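Local coordinates for sensor protein (Vibrio cholerae, PDB 3BY9) that is the sensor domain of DctB, which binds succinate, a C4-dicarboxylate, and belongs to a probable histidine kinase of a two-component system, at residues D74-I85 / F96-F107. Numbering follows the deposited sequence.
Sequences DTYLIDRFGNTI and FIGRNFAWRPYF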
loop_
_atom_site.group_PDB
_atom_site.type_symbol
_atom_site.label_atom_id
_atom_site.label_comp_id
_atom_site.label_asym_id
_atom_site.label_seq_id
_atom_site.Cartn_x
_atom_site.Cartn_y
_atom_site.Cartn_z
ATOM N N ASP A 74 1.513 8.487 9.224
ATOM C CA ASP A 74 1.124 8.251 10.611
ATOM C C ASP A 74 2.037 7.207 11.231
ATOM O O ASP A 74 2.497 6.321 10.522
ATOM C CB ASP A 74 -0.307 7.666 10.659
ATOM C CG ASP A 74 -1.311 8.525 9.897
ATOM O OD1 ASP A 74 -1.812 9.530 10.470
ATOM O OD2 ASP A 74 -1.568 8.210 8.719
ATOM N N THR A 75 2.245 7.296 12.545
ATOM C CA THR A 75 3.101 6.290 13.244
ATOM C C THR A 75 2.282 6.030 14.516
ATOM O O THR A 75 2.025 6.957 15.267
ATOM C CB THR A 75 4.484 6.856 13.591
ATOM O OG1 THR A 75 5.184 7.209 12.372
ATOM C CG2 THR A 75 5.310 5.794 14.349
ATOM N N TYR A 76 1.914 4.756 14.757
ATOM C CA TYR A 76 0.983 4.536 15.857
ATOM C C TYR A 76 1.200 3.181 16.516
ATOM O O TYR A 76 1.612 2.222 15.871
ATOM C CB TYR A 76 -0.483 4.671 15.377
ATOM C CG TYR A 76 -0.867 3.875 14.147
ATOM C CD1 TYR A 76 -1.742 2.788 14.254
ATOM C CD2 TYR A 76 -0.414 4.254 12.853
ATOM C CE1 TYR A 76 -2.179 2.094 13.085
ATOM C CE2 TYR A 76 -0.842 3.565 11.724
ATOM C CZ TYR A 76 -1.703 2.520 11.835
ATOM O OH TYR A 76 -2.134 1.910 10.677
ATOM N N LEU A 77 0.874 3.155 17.801
ATOM C CA LEU A 77 1.110 1.991 18.672
ATOM C C LEU A 77 -0.177 1.303 19.047
ATOM O O LEU A 77 -1.092 1.943 19.524
ATOM C CB LEU A 77 1.824 2.514 19.948
ATOM C CG LEU A 77 2.176 1.469 21.000
ATOM C CD1 LEU A 77 3.328 0.581 20.470
ATOM C CD2 LEU A 77 2.713 2.196 22.230
ATOM N N ILE A 78 -0.217 -0.025 18.857
ATOM C CA ILE A 78 -1.441 -0.787 19.098
ATOM C C ILE A 78 -1.208 -1.819 20.203
ATOM O O ILE A 78 -0.161 -2.465 20.219
ATOM C CB ILE A 78 -1.807 -1.497 17.790
ATOM C CG1 ILE A 78 -1.832 -0.459 16.620
ATOM C CG2 ILE A 78 -3.199 -2.060 17.892
ATOM C CD1 ILE A 78 -2.188 -1.123 15.276
ATOM N N ASP A 79 -2.180 -1.979 21.120
ATOM C CA ASP A 79 -2.016 -2.969 22.165
ATOM C C ASP A 79 -2.235 -4.388 21.641
ATOM O O ASP A 79 -2.473 -4.601 20.473
ATOM C CB ASP A 79 -2.902 -2.618 23.396
ATOM C CG ASP A 79 -4.397 -2.845 23.174
ATOM O OD1 ASP A 79 -4.789 -3.470 22.187
ATOM O OD2 ASP A 79 -5.198 -2.392 24.037
ATOM N N ARG A 80 -2.095 -5.387 22.498
ATOM C CA ARG A 80 -2.158 -6.750 21.992
ATOM C C ARG A 80 -3.557 -7.228 21.634
ATOM O O ARG A 80 -3.718 -8.332 21.106
ATOM C CB ARG A 80 -1.491 -7.711 23.007
ATOM C CG ARG A 80 -2.261 -7.879 24.288
ATOM C CD ARG A 80 -1.489 -8.917 25.121
ATOM N NE ARG A 80 -2.191 -9.270 26.344
ATOM C CZ ARG A 80 -3.178 -10.157 26.406
ATOM N NH1 ARG A 80 -3.575 -10.783 25.302
ATOM N NH2 ARG A 80 -3.766 -10.405 27.574
ATOM N N PHE A 81 -4.538 -6.358 21.883
ATOM C CA PHE A 81 -5.929 -6.635 21.572
ATOM C C PHE A 81 -6.352 -5.928 20.274
ATOM O O PHE A 81 -7.479 -6.120 19.783
ATOM C CB PHE A 81 -6.811 -6.170 22.736
ATOM C CG PHE A 81 -6.367 -6.742 24.072
ATOM C CD1 PHE A 81 -6.638 -8.054 24.390
ATOM C CD2 PHE A 81 -5.669 -5.960 24.967
ATOM C CE1 PHE A 81 -6.218 -8.580 25.604
ATOM C CE2 PHE A 81 -5.259 -6.501 26.187
ATOM C CZ PHE A 81 -5.549 -7.804 26.470
ATOM N N GLY A 82 -5.438 -5.123 19.719
ATOM C CA GLY A 82 -5.731 -4.400 18.490
ATOM C C GLY A 82 -6.134 -2.952 18.712
ATOM O O GLY A 82 -6.423 -2.278 17.720
ATOM N N ASN A 83 -6.137 -2.460 19.950
ATOM C CA ASN A 83 -6.581 -1.063 20.169
ATOM C C ASN A 83 -5.426 -0.073 20.032
ATOM O O ASN A 83 -4.350 -0.269 20.598
ATOM C CB ASN A 83 -7.137 -0.884 21.581
ATOM C CG ASN A 83 -8.240 -1.853 21.879
ATOM O OD1 ASN A 83 -9.277 -1.879 21.187
ATOM N ND2 ASN A 83 -8.034 -2.660 22.924
ATOM N N THR A 84 -5.655 1.011 19.305
ATOM C CA THR A 84 -4.601 1.998 19.174
ATOM C C THR A 84 -4.535 2.765 20.482
ATOM O O THR A 84 -5.545 3.341 20.908
ATOM C CB THR A 84 -4.897 2.966 18.009
ATOM O OG1 THR A 84 -4.965 2.191 16.826
ATOM C CG2 THR A 84 -3.691 3.989 17.842
ATOM N N ILE A 85 -3.369 2.774 21.126
ATOM C CA ILE A 85 -3.248 3.461 22.404
ATOM C C ILE A 85 -2.421 4.747 22.343
ATOM O O ILE A 85 -2.526 5.552 23.235
ATOM C CB ILE A 85 -2.675 2.562 23.526
ATOM C CG1 ILE A 85 -1.222 2.150 23.206
ATOM C CG2 ILE A 85 -3.535 1.301 23.730
ATOM C CD1 ILE A 85 -0.582 1.532 24.501
ATOM N N PHE A 96 -6.213 8.246 15.322
ATOM C CA PHE A 96 -6.500 6.826 15.348
ATOM C C PHE A 96 -6.666 6.356 16.783
ATOM O O PHE A 96 -6.966 5.162 16.997
ATOM C CB PHE A 96 -5.312 6.039 14.763
ATOM C CG PHE A 96 -5.051 6.254 13.292
ATOM C CD1 PHE A 96 -5.857 7.080 12.493
ATOM C CD2 PHE A 96 -3.927 5.636 12.706
ATOM C CE1 PHE A 96 -5.548 7.299 11.156
ATOM C CE2 PHE A 96 -3.597 5.848 11.364
ATOM C CZ PHE A 96 -4.398 6.685 10.580
ATOM N N ILE A 97 -6.492 7.241 17.766
ATOM C CA ILE A 97 -6.561 6.801 19.175
ATOM C C ILE A 97 -7.921 6.158 19.509
ATOM O O ILE A 97 -8.980 6.718 19.187
ATOM C CB ILE A 97 -6.338 7.986 20.139
ATOM C CG1 ILE A 97 -4.956 8.616 19.912
ATOM C CG2 ILE A 97 -6.457 7.513 21.608
ATOM C CD1 ILE A 97 -3.821 7.861 20.420
ATOM N N GLY A 98 -7.883 4.958 20.103
ATOM C CA GLY A 98 -9.136 4.318 20.489
ATOM C C GLY A 98 -9.719 3.418 19.408
ATOM O O GLY A 98 -10.656 2.648 19.674
ATOM N N ARG A 99 -9.174 3.472 18.190
ATOM C CA ARG A 99 -9.753 2.647 17.114
ATOM C C ARG A 99 -9.052 1.309 17.156
ATOM O O ARG A 99 -7.839 1.264 17.401
ATOM C CB ARG A 99 -9.476 3.269 15.722
ATOM C CG ARG A 99 -9.908 4.700 15.574
ATOM C CD ARG A 99 -11.385 4.866 15.791
ATOM N NE ARG A 99 -11.870 6.099 15.176
ATOM C CZ ARG A 99 -12.332 6.188 13.929
ATOM N NH1 ARG A 99 -12.374 5.117 13.145
ATOM N NH2 ARG A 99 -12.773 7.353 13.466
ATOM N N ASN A 100 -9.796 0.238 16.851
ATOM C CA ASN A 100 -9.228 -1.107 16.890
ATOM C C ASN A 100 -8.948 -1.593 15.487
ATOM O O ASN A 100 -9.820 -1.455 14.601
ATOM C CB ASN A 100 -10.207 -2.014 17.657
ATOM C CG ASN A 100 -9.668 -3.421 17.812
ATOM O OD1 ASN A 100 -9.620 -4.169 16.844
ATOM N ND2 ASN A 100 -9.262 -3.771 19.022
ATOM N N PHE A 101 -7.733 -2.137 15.244
ATOM C CA PHE A 101 -7.357 -2.608 13.896
ATOM C C PHE A 101 -6.994 -4.102 13.894
ATOM O O PHE A 101 -6.189 -4.537 13.077
ATOM C CB PHE A 101 -6.181 -1.784 13.383
ATOM C CG PHE A 101 -6.531 -0.310 13.220
ATOM C CD1 PHE A 101 -7.524 0.065 12.341
ATOM C CD2 PHE A 101 -5.915 0.665 13.993
ATOM C CE1 PHE A 101 -7.937 1.434 12.226
ATOM C CE2 PHE A 101 -6.301 2.040 13.883
ATOM C CZ PHE A 101 -7.328 2.408 12.995
ATOM N N ALA A 102 -7.583 -4.858 14.824
ATOM C CA ALA A 102 -7.243 -6.305 14.880
ATOM C C ALA A 102 -7.655 -6.980 13.597
ATOM O O ALA A 102 -7.138 -8.038 13.270
ATOM C CB ALA A 102 -7.964 -6.988 16.066
ATOM N N TRP A 103 -8.614 -6.379 12.883
ATOM C CA TRP A 103 -9.110 -6.904 11.619
ATOM C C TRP A 103 -8.149 -6.659 10.440
ATOM O O TRP A 103 -8.314 -7.264 9.327
ATOM C CB TRP A 103 -10.499 -6.283 11.325
ATOM C CG TRP A 103 -10.497 -4.778 11.281
ATOM C CD1 TRP A 103 -10.643 -3.908 12.364
ATOM C CD2 TRP A 103 -10.302 -3.943 10.118
ATOM N NE1 TRP A 103 -10.520 -2.588 11.906
ATOM C CE2 TRP A 103 -10.321 -2.590 10.553
ATOM C CE3 TRP A 103 -10.114 -4.208 8.754
ATOM C CZ2 TRP A 103 -10.157 -1.511 9.664
ATOM C CZ3 TRP A 103 -9.952 -3.120 7.865
ATOM C CH2 TRP A 103 -9.974 -1.802 8.333
ATOM N N ARG A 104 -7.125 -5.831 10.648
ATOM C CA ARG A 104 -6.179 -5.570 9.562
ATOM C C ARG A 104 -5.083 -6.613 9.513
ATOM O O ARG A 104 -4.506 -6.968 10.538
ATOM C CB ARG A 104 -5.480 -4.230 9.735
ATOM C CG ARG A 104 -6.278 -3.061 9.282
ATOM C CD ARG A 104 -6.405 -3.003 7.729
ATOM N NE ARG A 104 -6.715 -1.619 7.307
ATOM C CZ ARG A 104 -7.372 -1.298 6.190
ATOM N NH1 ARG A 104 -7.796 -2.237 5.352
ATOM N NH2 ARG A 104 -7.691 -0.007 5.966
ATOM N N PRO A 105 -4.714 -7.051 8.317
ATOM C CA PRO A 105 -3.641 -8.065 8.241
ATOM C C PRO A 105 -2.330 -7.628 8.871
ATOM O O PRO A 105 -1.623 -8.438 9.447
ATOM C CB PRO A 105 -3.484 -8.264 6.739
ATOM C CG PRO A 105 -4.928 -8.162 6.253
ATOM C CD PRO A 105 -5.441 -6.929 7.028
ATOM N N TYR A 106 -1.966 -6.343 8.759
ATOM C CA TYR A 106 -0.684 -5.979 9.348
ATOM C C TYR A 106 -0.683 -6.167 10.860
ATOM O O TYR A 106 0.383 -6.450 11.431
ATOM C CB TYR A 106 -0.254 -4.554 8.925
ATOM C CG TYR A 106 -1.199 -3.440 9.363
ATOM C CD1 TYR A 106 -1.249 -3.010 10.709
ATOM C CD2 TYR A 106 -2.021 -2.791 8.433
ATOM C CE1 TYR A 106 -2.102 -1.952 11.112
ATOM C CE2 TYR A 106 -2.877 -1.740 8.836
ATOM C CZ TYR A 106 -2.912 -1.333 10.175
ATOM O OH TYR A 106 -3.788 -0.327 10.590
ATOM N N PHE A 107 -1.834 -6.066 11.525
ATOM C CA PHE A 107 -1.811 -6.251 12.961
ATOM C C PHE A 107 -1.852 -7.802 13.215
ATOM O O PHE A 107 -1.103 -8.336 14.033
ATOM C CB PHE A 107 -3.057 -5.628 13.617
ATOM C CG PHE A 107 -3.143 -5.920 15.099
ATOM C CD1 PHE A 107 -2.390 -5.174 16.005
ATOM C CD2 PHE A 107 -3.852 -7.040 15.557
ATOM C CE1 PHE A 107 -2.310 -5.497 17.341
ATOM C CE2 PHE A 107 -3.788 -7.402 16.902
ATOM C CZ PHE A 107 -3.004 -6.617 17.808
#
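Gly82 to Thr84 and Gly98 to Phe101 are joined by backbone bonds, Phe101 N to Gly82 O (2.8 Å), Thr84 N to Arg99 O (2.9 Å) and Gly98 N to Thr84 O, with a single beta bridge pairing Asn83 and Asn100. Thr84 OG1 also donates to Arg99 O, from the opposite face of that carbonyl to Thr84 N, so one residue grips the oxygen twice. Asn100, its side chain extended away from the backbone N (chi1 -177°), sends ND2 to both Asn83 OD1 (2.9 Å, nearly straight at 175°) and Phe81 O (3.0 Å), coming from above the plane of each acceptor carbonyl; both acceptors lie close to its own amide plane, which fixes the amide's rotation. Its OD1 accepts from Ala102 N, an Asx turn.

Gly82 CA sits over one face of the Phe107 ring, 3.8 Å from the centroid, a CH-pi contact, while Ile78 CG2 packs against Phe107 CE1 (3.6 Å). Phe96 turns its edge onto a face of Tyr76 in a T-shaped stack, planes at 88°. Tyr76 OH donates to Tyr106 OH (2.8 Å), which with Arg104 NE bonds one oxygen of a bound succinic acid; Tyr76 is thus second-shell, and the contact borders the sensor domain's dicarboxylate pocket.

Strand 74-79 lies between strands 84-87 and 141-150 in the antiparallel sheet; Tyr106, on helix 105-110, stacks with Tyr131 of strand 128-138 and touches Val147 of strand 141-150.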